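Local coordinates for protein L-lysine 6-monooxygenase involved in desferrioxamine biosynthesis (Erwinia amylovora CFBP1430, PDB 5O8P) that acts as an FAD- and NADPH-dependent cadaverine monooxygenase, probably N-hydroxylating this diamine during biosynthesis of the siderophore desferrioxamine, at residues 116-121 with 148-153; 124-129 with 133-138; 196-201 with 316-321; 223-228 with 327-332. All coordinates share one frame; numbering follows the deposited sequence.

Contact 1: residues 116-121 with 148-153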
# COMPACT_ATOMS: atom_id res chain seq x y z
N ASN B 116 15.85 -0.53 39.34
CA ASN B 116 16.65 0.70 39.50
C ASN B 116 15.88 2.01 39.42
O ASN B 116 16.49 3.07 39.34
CB ASN B 116 17.83 0.71 38.52
CG ASN B 116 17.43 0.41 37.09
OD1 ASN B 116 16.24 0.28 36.77
ND2 ASN B 116 18.43 0.28 36.20
N LEU B 117 14.55 1.96 39.48
CA LEU B 117 13.72 3.17 39.41
C LEU B 117 13.21 3.58 40.78
O LEU B 117 12.83 2.71 41.55
CB LEU B 117 12.52 2.95 38.47
CG LEU B 117 12.86 2.41 37.08
CD1 LEU B 117 11.59 2.29 36.25
CD2 LEU B 117 13.91 3.30 36.41
N ARG B 118 13.21 4.88 41.07
CA ARG B 118 12.68 5.44 42.31
C ARG B 118 11.62 6.49 41.97
O ARG B 118 11.96 7.63 41.63
CB ARG B 118 13.79 6.07 43.16
CG ARG B 118 13.85 5.53 44.58
CD ARG B 118 14.95 4.51 44.80
NE ARG B 118 14.79 3.28 44.02
CZ ARG B 118 15.57 2.20 44.13
NH1 ARG B 118 16.58 2.14 45.00
NH2 ARG B 118 15.34 1.15 43.35
N TRP B 119 10.36 6.11 42.07
CA TRP B 119 9.25 7.04 41.78
C TRP B 119 8.97 7.97 42.96
O TRP B 119 9.55 7.81 44.03
CB TRP B 119 7.99 6.26 41.39
CG TRP B 119 8.18 5.42 40.18
CD1 TRP B 119 8.35 4.07 40.12
CD2 TRP B 119 8.29 5.89 38.83
NE1 TRP B 119 8.54 3.67 38.83
CE2 TRP B 119 8.50 4.76 38.01
CE3 TRP B 119 8.21 7.16 38.24
CZ2 TRP B 119 8.64 4.86 36.62
CZ3 TRP B 119 8.36 7.27 36.86
CH2 TRP B 119 8.56 6.12 36.07
N ASN B 120 8.09 8.95 42.76
CA ASN B 120 7.69 9.90 43.81
C ASN B 120 8.89 10.61 44.45
O ASN B 120 8.94 10.79 45.64
CB ASN B 120 6.81 9.21 44.86
CG ASN B 120 5.48 8.73 44.28
OD1 ASN B 120 5.18 7.53 44.32
ND2 ASN B 120 4.70 9.66 43.71
N THR B 121 9.83 11.05 43.63
CA THR B 121 11.09 11.64 44.07
C THR B 121 11.42 12.87 43.23
O THR B 121 11.97 12.76 42.13
CB THR B 121 12.21 10.58 43.92
OG1 THR B 121 11.76 9.33 44.45
CG2 THR B 121 13.47 11.00 44.63
N GLN B 148 15.90 13.56 51.06
CA GLN B 148 16.99 12.58 50.92
C GLN B 148 18.06 13.17 50.02
O GLN B 148 17.76 14.01 49.17
CB GLN B 148 16.51 11.24 50.35
CG GLN B 148 15.01 11.05 50.28
CD GLN B 148 14.60 9.70 49.73
OE1 GLN B 148 15.31 8.69 49.91
NE2 GLN B 148 13.44 9.66 49.05
N GLU B 149 19.31 12.77 50.24
CA GLU B 149 20.44 13.17 49.39
C GLU B 149 21.05 11.94 48.75
O GLU B 149 21.23 10.91 49.40
CB GLU B 149 21.48 13.97 50.18
CG GLU B 149 21.07 15.43 50.33
CD GLU B 149 22.06 16.30 51.08
OE1 GLU B 149 23.15 15.81 51.50
OE2 GLU B 149 21.72 17.52 51.22
N TRP B 150 21.30 12.05 47.46
CA TRP B 150 21.86 10.97 46.68
C TRP B 150 23.21 11.44 46.20
O TRP B 150 23.36 12.59 45.76
CB TRP B 150 20.95 10.67 45.49
CG TRP B 150 19.53 10.43 45.86
CD1 TRP B 150 18.58 11.37 46.16
CD2 TRP B 150 18.87 9.17 45.93
NE1 TRP B 150 17.38 10.77 46.43
CE2 TRP B 150 17.53 9.41 46.30
CE3 TRP B 150 19.29 7.85 45.74
CZ2 TRP B 150 16.60 8.39 46.47
CZ3 TRP B 150 18.37 6.83 45.89
CH2 TRP B 150 17.04 7.10 46.26
N LEU B 151 24.21 10.58 46.33
CA LEU B 151 25.56 10.88 45.89
C LEU B 151 25.83 10.14 44.60
O LEU B 151 25.33 9.02 44.41
CB LEU B 151 26.55 10.48 46.97
CG LEU B 151 26.42 11.35 48.22
CD1 LEU B 151 27.01 10.69 49.46
CD2 LEU B 151 27.04 12.71 47.96
N ALA B 152 26.61 10.76 43.71
CA ALA B 152 26.89 10.15 42.41
C ALA B 152 28.04 10.82 41.66
O ALA B 152 28.19 12.05 41.68
CB ALA B 152 25.65 10.17 41.53
N HIS B 153 28.81 9.99 40.97
CA HIS B 153 29.93 10.46 40.16
C HIS B 153 29.46 11.14 38.89
O HIS B 153 30.08 12.12 38.44
CB HIS B 153 30.86 9.30 39.83
CG HIS B 153 31.60 8.76 41.01
ND1 HIS B 153 32.71 9.39 41.54
CD2 HIS B 153 31.40 7.66 41.78
CE1 HIS B 153 33.16 8.70 42.57
NE2 HIS B 153 32.37 7.65 42.74
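T121, whose methyl CG2 faces W150, turns its hydroxyl back to its own backbone: OG1 donates to W119 O over 2.7 Å, reaching the carbonyl from above its plane. CG2 is thereby left to meet the indole, 4.3 Å from W150 NE1. The closest approach is by R118, whose CD comes within 3.6 Å of W150 CH2, with CG close behind. The aliphatic part of the arginine, not its charge, does the touching: bends at chi2 and chi3 fold the chain round so that R118 NE bonds L117 O at 3.2 Å, and the guanidinium is held 57° to the indole plane. Strand 117-118 pairs in parallel with strand 35-38, and strand 147-152 pairs in parallel with strand 8-14, within the mixed sheet of the FAD-binding region. The two segments are not paired with each other: their nearest CA atoms, those of T121 and Q148, are 9.1 Å apart, and it is the side chain of W150 that reaches R118 and T121. W150 also packs on Y9 and I12, and its NE1 is bonded to S139 OG. T121 itself belongs to the FAD pocket and touches the bound cofactor.

Contact 2: residues 124-129 with 133-138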
# COMPACT_ATOMS: atom_id res chain seq x y z
N GLU B 124 15.25 18.59 43.81
CA GLU B 124 15.08 20.03 44.10
C GLU B 124 16.34 20.85 43.91
O GLU B 124 16.26 22.02 43.53
CB GLU B 124 14.51 20.25 45.52
CG GLU B 124 13.22 19.47 45.77
CD GLU B 124 12.02 20.28 46.24
OE1 GLU B 124 12.23 21.33 46.90
OE2 GLU B 124 10.88 19.83 45.98
N TYR B 125 17.50 20.26 44.18
CA TYR B 125 18.78 20.95 44.04
C TYR B 125 19.89 19.93 43.76
O TYR B 125 19.85 18.80 44.24
CB TYR B 125 19.07 21.74 45.32
CG TYR B 125 20.22 22.73 45.23
CD1 TYR B 125 20.12 23.90 44.46
CD2 TYR B 125 21.41 22.53 45.97
CE1 TYR B 125 21.16 24.82 44.41
CE2 TYR B 125 22.47 23.44 45.92
CZ TYR B 125 22.34 24.58 45.14
OH TYR B 125 23.38 25.48 45.09
N VAL B 126 20.86 20.34 42.95
CA VAL B 126 22.05 19.55 42.68
C VAL B 126 23.27 20.44 42.87
O VAL B 126 23.22 21.61 42.54
CB VAL B 126 22.06 18.99 41.23
CG1 VAL B 126 23.28 18.13 40.99
CG2 VAL B 126 20.80 18.18 40.96
N SER B 127 24.34 19.87 43.40
CA SER B 127 25.57 20.62 43.65
C SER B 127 26.77 19.70 43.55
O SER B 127 26.63 18.47 43.67
CB SER B 127 25.51 21.28 45.03
OG SER B 127 25.15 20.34 46.02
N TYR B 128 27.95 20.29 43.31
CA TYR B 128 29.20 19.55 43.23
C TYR B 128 29.96 19.69 44.53
O TYR B 128 30.33 20.79 44.93
CB TYR B 128 30.09 20.04 42.08
CG TYR B 128 31.33 19.18 41.86
CD1 TYR B 128 31.21 17.86 41.42
CD2 TYR B 128 32.61 19.66 42.14
CE1 TYR B 128 32.32 17.05 41.22
CE2 TYR B 128 33.73 18.86 41.95
CZ TYR B 128 33.58 17.56 41.49
OH TYR B 128 34.69 16.76 41.30
N ASP B 129 30.21 18.56 45.17
CA ASP B 129 30.96 18.50 46.42
C ASP B 129 32.46 18.46 46.11
O ASP B 129 32.96 17.44 45.65
CB ASP B 129 30.53 17.26 47.19
CG ASP B 129 30.95 17.30 48.64
OD1 ASP B 129 32.17 17.49 48.92
OD2 ASP B 129 30.02 17.12 49.47
N GLN B 133 34.46 15.08 45.71
CA GLN B 133 34.71 15.01 44.26
C GLN B 133 33.57 14.35 43.44
O GLN B 133 33.83 13.67 42.45
CB GLN B 133 36.08 14.37 43.96
CG GLN B 133 37.26 15.28 44.27
CD GLN B 133 37.53 16.28 43.16
OE1 GLN B 133 38.11 15.93 42.13
NE2 GLN B 133 37.09 17.52 43.36
N CYS B 134 32.33 14.58 43.85
CA CYS B 134 31.16 14.01 43.19
C CYS B 134 29.94 14.93 43.29
O CYS B 134 30.01 16.01 43.88
CB CYS B 134 30.86 12.64 43.80
SG CYS B 134 29.98 12.72 45.37
N TYR B 135 28.82 14.50 42.69
CA TYR B 135 27.59 15.30 42.66
C TYR B 135 26.62 14.88 43.77
O TYR B 135 26.48 13.69 44.10
CB TYR B 135 26.92 15.22 41.27
CG TYR B 135 27.69 16.00 40.22
CD1 TYR B 135 27.52 17.38 40.08
CD2 TYR B 135 28.61 15.37 39.39
CE1 TYR B 135 28.24 18.11 39.14
CE2 TYR B 135 29.35 16.08 38.45
CZ TYR B 135 29.16 17.45 38.32
OH TYR B 135 29.89 18.14 37.38
N ARG B 136 25.98 15.88 44.36
CA ARG B 136 25.06 15.69 45.48
C ARG B 136 23.69 16.14 45.02
O ARG B 136 23.52 17.30 44.69
CB ARG B 136 25.54 16.56 46.66
CG ARG B 136 24.65 16.59 47.88
CD ARG B 136 25.25 17.45 48.99
NE ARG B 136 26.59 16.98 49.37
CZ ARG B 136 26.84 15.91 50.13
NH1 ARG B 136 25.84 15.16 50.64
NH2 ARG B 136 28.11 15.58 50.38
N VAL B 137 22.74 15.21 44.99
CA VAL B 137 21.39 15.45 44.44
C VAL B 137 20.37 15.44 45.57
O VAL B 137 20.14 14.39 46.16
CB VAL B 137 21.01 14.34 43.43
CG1 VAL B 137 19.57 14.47 42.95
CG2 VAL B 137 21.98 14.33 42.27
N ARG B 138 19.76 16.58 45.87
CA ARG B 138 18.78 16.68 46.97
C ARG B 138 17.36 16.48 46.44
O ARG B 138 16.87 17.27 45.63
CB ARG B 138 18.91 18.03 47.70
CG ARG B 138 18.48 17.98 49.17
CD ARG B 138 18.67 19.31 49.89
NE ARG B 138 17.87 20.37 49.25
CZ ARG B 138 18.28 21.61 48.91
NH1 ARG B 138 19.52 22.03 49.15
NH2 ARG B 138 17.42 22.44 48.32
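Backbone hydrogen bonds join E124-D129 and Q133-R138 as the antiparallel arms of a beta hairpin. S127 and R136 form a hydrogen-bonded pair, with R136 N to S127 O at 2.8 Å, and Y125 pairs likewise with R138. At one end E124 N and, weakly, Y125 N share R138 O, a classic beta bulge. At the other, Q133 and C134 both face D129 in the geometry of a G1 bulge. The main charged contact is the salt bridge from R136 NH2 to D129 OD2, 2.6 Å long and nearly straight. The carboxylate oxygen lies in the guanidinium plane but is met on its anti side, somewhat out of the carboxylate plane. R136 NH1 reaches the other way, to E149 of the next strand. On the same face Y125 CB lies over the R138 guanidinium, toward its rim and 3.5 Å from R138 NH2, with that group tilted 12° from the Y125 ring plane. Apolar and aromatic contacts occupy the opposite face. V126 CG1 meets V137 CG2 at 4.2 Å, and Y128 directs its edge at the face of Y135, CD1 above the ring centre, with centroids 5.0 Å apart. R356 serves both rings, by cation-pi contact with Y128 and a bond to Y135 OH. The hairpin is thus two-sided, and R136, shared by D129 and E149, probably stays protonated while linking three strands by charge.

Contact 3: residues 196-201 with 316-321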
# COMPACT_ATOMS: atom_id res chain seq x y z
N THR B 196 -10.79 25.84 17.09
CA THR B 196 -9.67 26.16 16.21
C THR B 196 -8.40 25.50 16.71
O THR B 196 -7.91 25.81 17.79
CB THR B 196 -9.46 27.68 16.12
OG1 THR B 196 -10.62 28.28 15.53
CG2 THR B 196 -8.22 28.02 15.26
N VAL B 197 -7.85 24.60 15.91
CA VAL B 197 -6.54 24.03 16.20
C VAL B 197 -5.47 24.96 15.63
O VAL B 197 -5.46 25.27 14.45
CB VAL B 197 -6.40 22.62 15.62
CG1 VAL B 197 -5.03 22.06 15.95
CG2 VAL B 197 -7.50 21.72 16.17
N LEU B 198 -4.56 25.40 16.49
CA LEU B 198 -3.51 26.32 16.13
C LEU B 198 -2.18 25.57 16.25
O LEU B 198 -1.85 25.06 17.32
CB LEU B 198 -3.60 27.52 17.05
CG LEU B 198 -3.05 28.83 16.49
CD1 LEU B 198 -3.83 30.00 17.04
CD2 LEU B 198 -1.57 28.97 16.80
N GLY B 199 -1.43 25.45 15.15
CA GLY B 199 -0.17 24.68 15.10
C GLY B 199 -0.11 23.69 13.94
O GLY B 199 -1.13 23.28 13.41
N SER B 200 1.11 23.30 13.56
CA SER B 200 1.38 22.57 12.31
C SER B 200 1.68 21.05 12.46
O SER B 200 1.65 20.32 11.49
CB SER B 200 2.59 23.22 11.61
OG SER B 200 3.83 22.82 12.21
N GLY B 201 2.02 20.59 13.66
CA GLY B 201 2.61 19.28 13.84
C GLY B 201 1.71 18.07 13.86
O GLY B 201 0.54 18.16 13.55
N PHE B 316 -12.86 34.05 21.42
CA PHE B 316 -11.54 34.62 21.15
C PHE B 316 -11.57 35.43 19.86
O PHE B 316 -12.35 35.14 18.94
CB PHE B 316 -10.48 33.54 20.97
CG PHE B 316 -10.01 32.91 22.24
CD1 PHE B 316 -9.15 33.59 23.08
CD2 PHE B 316 -10.38 31.60 22.56
CE1 PHE B 316 -8.69 32.99 24.25
CE2 PHE B 316 -9.93 31.00 23.73
CZ PHE B 316 -9.09 31.70 24.57
N GLU B 317 -10.71 36.45 19.78
CA GLU B 317 -10.37 37.09 18.52
C GLU B 317 -8.87 36.92 18.30
O GLU B 317 -8.07 37.60 18.95
CB GLU B 317 -10.76 38.57 18.50
CG GLU B 317 -10.72 39.18 17.10
CD GLU B 317 -10.18 40.61 17.05
OE1 GLU B 317 -9.22 40.92 17.78
OE2 GLU B 317 -10.71 41.42 16.25
N LEU B 318 -8.52 36.01 17.41
CA LEU B 318 -7.13 35.78 17.01
C LEU B 318 -6.73 36.80 15.97
O LEU B 318 -7.33 36.84 14.90
CB LEU B 318 -6.97 34.39 16.41
CG LEU B 318 -6.96 33.14 17.31
CD1 LEU B 318 -7.58 33.34 18.68
CD2 LEU B 318 -7.62 31.97 16.61
N LYS B 319 -5.74 37.64 16.27
CA LYS B 319 -5.10 38.48 15.26
C LYS B 319 -3.96 37.69 14.66
O LYS B 319 -3.10 37.17 15.38
CB LYS B 319 -4.59 39.79 15.85
CG LYS B 319 -5.69 40.71 16.34
CD LYS B 319 -5.31 42.18 16.25
CE LYS B 319 -6.48 43.05 16.69
NZ LYS B 319 -6.22 44.50 16.48
N LEU B 320 -3.96 37.58 13.33
CA LEU B 320 -2.99 36.78 12.60
C LEU B 320 -2.30 37.63 11.54
O LEU B 320 -2.87 38.60 11.04
CB LEU B 320 -3.70 35.61 11.93
CG LEU B 320 -4.39 34.63 12.88
CD1 LEU B 320 -5.50 33.88 12.18
CD2 LEU B 320 -3.40 33.65 13.47
N HIS B 321 -1.08 37.26 11.20
CA HIS B 321 -0.33 37.90 10.13
C HIS B 321 0.11 36.84 9.13
O HIS B 321 0.84 35.92 9.49
CB HIS B 321 0.87 38.65 10.69
CG HIS B 321 1.53 39.53 9.69
ND1 HIS B 321 2.74 39.22 9.10
CD2 HIS B 321 1.14 40.71 9.15
CE1 HIS B 321 3.07 40.18 8.25
NE2 HIS B 321 2.12 41.09 8.27
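L198 and T196 lie on the strand that leads into what is probably a Rossmann-type nucleotide-binding motif, and both touch L318 of the antiparallel sheet beside it. The contact across the segments is apolar and small. One branch of L318 makes it: CD2 stands 4.2 Å from T196 CG2 and 4.3 Å from L198 CD1, set in the notch between the two methyls. L320 also points toward the 196-201 segment but stays farther off, resting on I225 and L305. The polar groups bond outside the two segments. T196 OG1 is bonded to the hydroxyl of T333, so the threonine offers its methyl to L318. Backbone bonds belong to the parallel sheet: V197 pairs with N223 and I225 of one neighbouring strand, T196 and L198 with V337 of the other. Beyond L198 the strand gives way to a turn, and G201 occupies the N-cap position of helix 202-213. G199 and G201 fit the GxGxxA pattern, consistent with a dinucleotide fold. S200, between them, binds NADP(+) in another structure of this protein, although none is bound to this chain here. G199 has backbone angles (phi 130°, psi 158°) natural to glycine. Its carbonyl is taken by an indole, with W224 NE1 donating to G199 O over 2.7 Å.

Contact 4: residues 223-228 with 327-332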
# COMPACT_ATOMS: atom_id res chain seq x y z
N ASN B 223 -11.68 24.74 12.66
CA ASN B 223 -10.66 25.50 11.97
C ASN B 223 -9.27 24.98 12.28
O ASN B 223 -9.07 24.29 13.28
CB ASN B 223 -10.78 26.97 12.34
CG ASN B 223 -12.17 27.52 12.04
OD1 ASN B 223 -12.77 27.18 11.03
ND2 ASN B 223 -12.68 28.34 12.93
N TRP B 224 -8.33 25.26 11.38
CA TRP B 224 -6.93 24.90 11.56
C TRP B 224 -6.09 26.02 10.99
O TRP B 224 -6.15 26.31 9.81
CB TRP B 224 -6.62 23.61 10.81
CG TRP B 224 -5.32 22.93 11.16
CD1 TRP B 224 -4.32 23.40 11.96
CD2 TRP B 224 -4.88 21.66 10.67
NE1 TRP B 224 -3.31 22.49 12.04
CE2 TRP B 224 -3.61 21.41 11.25
CE3 TRP B 224 -5.42 20.72 9.80
CZ2 TRP B 224 -2.88 20.25 10.99
CZ3 TRP B 224 -4.69 19.56 9.52
CH2 TRP B 224 -3.43 19.34 10.13
N ILE B 225 -5.31 26.66 11.85
CA ILE B 225 -4.45 27.76 11.43
C ILE B 225 -3.04 27.37 11.78
O ILE B 225 -2.82 26.85 12.85
CB ILE B 225 -4.84 29.06 12.15
CG1 ILE B 225 -6.27 29.44 11.77
CG2 ILE B 225 -3.83 30.18 11.83
CD1 ILE B 225 -6.83 30.64 12.51
N THR B 226 -2.09 27.61 10.88
CA THR B 226 -0.68 27.29 11.13
C THR B 226 0.25 28.38 10.60
O THR B 226 -0.07 29.04 9.61
CB THR B 226 -0.27 25.92 10.54
OG1 THR B 226 1.14 25.75 10.68
CG2 THR B 226 -0.65 25.80 9.05
N ARG B 227 1.38 28.57 11.28
CA ARG B 227 2.44 29.46 10.79
C ARG B 227 3.20 28.82 9.63
O ARG B 227 3.75 29.53 8.78
CB ARG B 227 3.42 29.85 11.91
CG ARG B 227 4.40 30.96 11.51
CD ARG B 227 5.83 30.69 11.99
NE ARG B 227 5.93 30.82 13.44
CZ ARG B 227 6.19 31.95 14.10
NH1 ARG B 227 6.38 33.11 13.46
NH2 ARG B 227 6.25 31.93 15.43
N ALA B 228 3.24 27.48 9.61
CA ALA B 228 3.93 26.73 8.57
C ALA B 228 3.43 27.11 7.18
O ALA B 228 2.25 27.41 7.01
CB ALA B 228 3.73 25.23 8.79
N ARG B 327 0.20 40.45 5.04
CA ARG B 327 -1.09 41.10 5.34
C ARG B 327 -1.75 40.52 6.59
O ARG B 327 -1.81 39.29 6.77
CB ARG B 327 -2.03 40.96 4.14
CG ARG B 327 -3.15 42.00 4.11
CD ARG B 327 -3.88 41.99 2.77
NE ARG B 327 -5.33 42.03 2.97
CZ ARG B 327 -6.25 41.58 2.11
NH1 ARG B 327 -5.90 41.04 0.94
NH2 ARG B 327 -7.53 41.68 2.43
N ALA B 328 -2.24 41.41 7.46
CA ALA B 328 -2.85 41.02 8.73
C ALA B 328 -4.33 40.71 8.55
O ALA B 328 -4.97 41.20 7.63
CB ALA B 328 -2.66 42.12 9.76
N TYR B 329 -4.86 39.86 9.44
CA TYR B 329 -6.28 39.52 9.45
C TYR B 329 -6.69 38.92 10.79
O TYR B 329 -5.85 38.41 11.53
CB TYR B 329 -6.62 38.55 8.32
CG TYR B 329 -6.11 37.12 8.45
CD1 TYR B 329 -4.77 36.79 8.17
CD2 TYR B 329 -6.97 36.07 8.80
CE1 TYR B 329 -4.32 35.48 8.26
CE2 TYR B 329 -6.52 34.76 8.90
CZ TYR B 329 -5.20 34.47 8.62
OH TYR B 329 -4.78 33.17 8.71
N SER B 330 -7.99 38.99 11.10
CA SER B 330 -8.53 38.47 12.36
C SER B 330 -9.47 37.29 12.10
O SER B 330 -10.05 37.16 11.01
CB SER B 330 -9.27 39.56 13.14
OG SER B 330 -10.43 40.00 12.44
N ARG B 331 -9.61 36.44 13.11
CA ARG B 331 -10.42 35.23 13.05
C ARG B 331 -11.05 35.04 14.42
O ARG B 331 -10.45 35.44 15.42
CB ARG B 331 -9.51 34.05 12.73
CG ARG B 331 -10.12 32.95 11.92
CD ARG B 331 -10.33 33.39 10.48
NE ARG B 331 -11.44 32.61 9.96
CZ ARG B 331 -12.17 32.93 8.89
NH1 ARG B 331 -11.90 34.03 8.19
NH2 ARG B 331 -13.19 32.15 8.57
N ARG B 332 -12.21 34.40 14.48
CA ARG B 332 -12.89 34.19 15.76
C ARG B 332 -13.09 32.73 16.06
O ARG B 332 -13.25 31.94 15.15
CB ARG B 332 -14.25 34.87 15.76
CG ARG B 332 -14.22 36.36 16.03
CD ARG B 332 -15.44 36.97 15.36
NE ARG B 332 -15.67 38.34 15.75
CZ ARG B 332 -16.16 38.73 16.93
NH1 ARG B 332 -16.44 37.85 17.89
NH2 ARG B 332 -16.36 40.03 17.17
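I225 turns CG1 away from its carbonyl carbon (chi1 -62°) and runs on extended, which carries CD1 out to R331. The chi1 of the arginine (-148°) places R331 CG 4.1 Å from I225 CD1, and the bend at chi2 carries the rest of its chain away from the isoleucine. The second branch of I225 faces the phenol of Y329, with CG2 4.4 Å from Y329 OH. That hydroxyl is bonded to S303 OG, which is consistent with holding the ring there, while the ring also meets F300. Strand 223-225 belongs to the parallel Rossmann-type sheet, and strand 327-332 is an outer strand of the three-stranded antiparallel sheet packed on it. The short strand axes pass 10.3 Å apart with their directions 145° from each other, a separation bridged by side chains. At the end of the contact N223 ND2 is 4.3 Å from R332 O, too long for a bond. The amide is instead held by N298 at OD1 and Q221 at ND2. Past the strand, T226 OG1 accepts from A228 N at 2.9 Å, forming an ST turn. R227, inside that turn, binds NADP(+) in another structure of this protein, and here its NH1 makes a salt bridge with E304. R332 NH1 has acidic partners in E315 and E313. A second subunit approaches the outer strand: R332 N donates to E432 of that neighbouring chain, and R331 packs on its S431.

Overall arrangement
The four contacts form two pairs in separate parts of the chain. Contacts 1 and 2, centres 11 Å apart, share the mixed sheet of the FAD region: contact 2 is nested in the loop closed by contact 1, and backbone bonds between strands 134-141 and 147-152 join them. Contacts 3 and 4, centres 5 Å apart, alternate along the chain. Both link the parallel sheet containing strands 194-198 and 221-225 to the antiparallel sheet 303-333, and each includes a residue of the NADP(+) site, S200 in contact 3 and R227 in contact 4. The pairs follow in series, with centres 42 to 47 Å apart, consistent with separate FAD- and NADP(H)-binding regions in this flavin monooxygenase family.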